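Local coordinates for protein porphyranase B (Zobellia galactanivorans, PDB 3JUU) that cleaves the sulfated red-algal polysaccharide porphyran at its beta-1,4 linkages, as a glycoside hydrolase of family 16 with a jelly-roll beta-sandwich fold, at residues Y107-E111 against V270-Q274. Numbering follows the deposited sequence.
With SO4 (sulfate ion), chain D.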
# COMPACT_ATOMS: atom_id res chain seq x y z
N TYR A 107 6.46 -11.11 -9.57
CA TYR A 107 7.63 -10.28 -9.92
C TYR A 107 7.26 -9.03 -10.69
O TYR A 107 6.12 -8.91 -11.16
CB TYR A 107 8.76 -11.06 -10.68
CG TYR A 107 9.02 -12.40 -10.04
CD1 TYR A 107 9.33 -12.51 -8.69
CD2 TYR A 107 8.81 -13.57 -10.77
CE1 TYR A 107 9.49 -13.79 -8.08
CE2 TYR A 107 8.99 -14.84 -10.18
CZ TYR A 107 9.36 -14.90 -8.84
OH TYR A 107 9.49 -16.14 -8.23
N GLY A 108 8.19 -8.11 -10.79
CA GLY A 108 8.02 -6.93 -11.57
C GLY A 108 8.33 -5.65 -10.79
O GLY A 108 8.87 -5.72 -9.68
N TYR A 109 8.05 -4.48 -11.38
CA TYR A 109 8.35 -3.21 -10.73
C TYR A 109 6.98 -2.52 -10.48
O TYR A 109 6.17 -2.38 -11.42
CB TYR A 109 9.29 -2.32 -11.63
CG TYR A 109 9.72 -1.08 -10.86
CD1 TYR A 109 10.77 -1.18 -9.90
CD2 TYR A 109 9.05 0.19 -10.98
CE1 TYR A 109 11.12 -0.12 -9.12
CE2 TYR A 109 9.43 1.28 -10.19
CZ TYR A 109 10.47 1.10 -9.23
OH TYR A 109 10.89 2.20 -8.48
N TYR A 110 6.75 -2.01 -9.26
CA TYR A 110 5.42 -1.49 -8.92
C TYR A 110 5.64 -0.20 -8.26
O TYR A 110 6.37 -0.14 -7.23
CB TYR A 110 4.73 -2.44 -7.91
CG TYR A 110 4.52 -3.80 -8.53
CD1 TYR A 110 3.29 -4.08 -9.17
CD2 TYR A 110 5.52 -4.78 -8.52
CE1 TYR A 110 3.09 -5.32 -9.78
CE2 TYR A 110 5.32 -5.97 -9.13
CZ TYR A 110 4.10 -6.24 -9.77
OH TYR A 110 3.89 -7.48 -10.36
N GLU A 111 5.00 0.86 -8.78
CA GLU A 111 5.26 2.17 -8.23
C GLU A 111 3.97 3.00 -8.17
O GLU A 111 3.07 2.78 -8.97
CB GLU A 111 6.29 2.92 -9.08
CG GLU A 111 6.02 2.78 -10.62
CD GLU A 111 6.80 3.72 -11.49
OE1 GLU A 111 7.71 4.41 -10.96
OE2 GLU A 111 6.41 3.82 -12.70
N VAL A 270 -0.83 4.70 -10.46
CA VAL A 270 -0.17 3.42 -10.07
C VAL A 270 0.28 2.77 -11.35
O VAL A 270 -0.52 2.63 -12.30
CB VAL A 270 -1.13 2.47 -9.36
CG1 VAL A 270 -0.47 1.07 -9.15
CG2 VAL A 270 -1.49 3.01 -8.00
N ARG A 271 1.56 2.37 -11.42
CA ARG A 271 2.07 1.78 -12.68
C ARG A 271 2.82 0.56 -12.29
O ARG A 271 3.71 0.62 -11.41
CB ARG A 271 3.03 2.83 -13.37
CG ARG A 271 2.25 4.11 -13.75
CD ARG A 271 3.18 5.18 -14.33
NE ARG A 271 2.44 6.41 -14.70
CZ ARG A 271 3.02 7.58 -14.85
NH1 ARG A 271 4.34 7.71 -14.57
NH2 ARG A 271 2.30 8.67 -15.14
N SER A 272 2.51 -0.53 -12.97
CA SER A 272 3.08 -1.84 -12.70
C SER A 272 3.74 -2.32 -14.00
O SER A 272 3.22 -2.06 -15.10
CB SER A 272 1.94 -2.74 -12.33
OG SER A 272 1.30 -2.28 -11.14
N TRP A 273 4.90 -2.95 -13.88
CA TRP A 273 5.76 -3.22 -15.06
C TRP A 273 6.42 -4.57 -14.90
O TRP A 273 6.72 -5.00 -13.78
CB TRP A 273 6.90 -2.17 -15.17
CG TRP A 273 6.54 -0.70 -15.04
CD1 TRP A 273 6.31 0.05 -13.85
CD2 TRP A 273 6.41 0.24 -16.10
NE1 TRP A 273 6.03 1.35 -14.16
CE2 TRP A 273 6.11 1.51 -15.52
CE3 TRP A 273 6.52 0.12 -17.52
CZ2 TRP A 273 5.92 2.67 -16.31
CZ3 TRP A 273 6.32 1.26 -18.29
CH2 TRP A 273 6.03 2.52 -17.69
N GLN A 274 6.62 -5.24 -16.04
CA GLN A 274 7.46 -6.43 -16.13
C GLN A 274 8.76 -6.03 -16.88
O GLN A 274 8.75 -5.14 -17.76
CB GLN A 274 6.78 -7.48 -16.99
CG GLN A 274 5.71 -8.27 -16.35
CD GLN A 274 5.01 -9.18 -17.38
OE1 GLN A 274 5.17 -8.98 -18.59
NE2 GLN A 274 4.29 -10.20 -16.90
S SO4 D . 4.27 11.57 -14.54
O1 SO4 D . 5.04 12.56 -15.30
O2 SO4 D . 2.97 11.36 -15.18
O3 SO4 D . 5.05 10.33 -14.54
O4 SO4 D . 4.10 12.08 -13.16
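Glu-111 reaches Trp-273 because its CG sits between the backbone N and the carbonyl carbon (chi1 44°), with the chain extended beyond it, while the indole of Trp-273 turns back beside its own backbone N (chi1 -48°). NE1 of Trp-273 donates to OE2 of Glu-111 at 2.9 Å, coming from above the carboxylate plane; the two flat groups stand 62° apart. The other carboxylate oxygen, OE1, accepts the backbone N-H of His-13, so both oxygens are held. Tyr-109 shares this face: CD1 of Trp-273 comes up to the edge of the tyrosine ring, in its plane, 4.0 Å from CD2 of Tyr-109. A phenylalanine in place of Trp-273 would probably leave OE2 of Glu-111 without its indole donor and the carboxylate freer to turn.

Behind the side chains, antiparallel backbone pairing sets the register. Tyr-109 and Trp-273 exchange two 2.8 Å bonds between N and O, and Glu-111 and Arg-271 pair likewise. On the opposite face, OG of Ser-272 lies 3.3 Å from CD1 of Tyr-110 but bonds to the carbonyl of Met-33. Arg-271 runs outward, extended to NE, which salt-bridges Glu-36; its NH1 and NH2 grip a sulfate, probably from the crystallisation liquor, that His-13 and Trp-269 also bind.

Away from the annotated substrate and catalytic residues, this buried contact joins strands 108-115 and 264-276 within the beta-sandwich. Strand 202-210 pairs with the far edge of 108-115, strand 26-29 flanks 264-276, and Leu-238 of strand 237-242 packs on Tyr-110 and Ser-272.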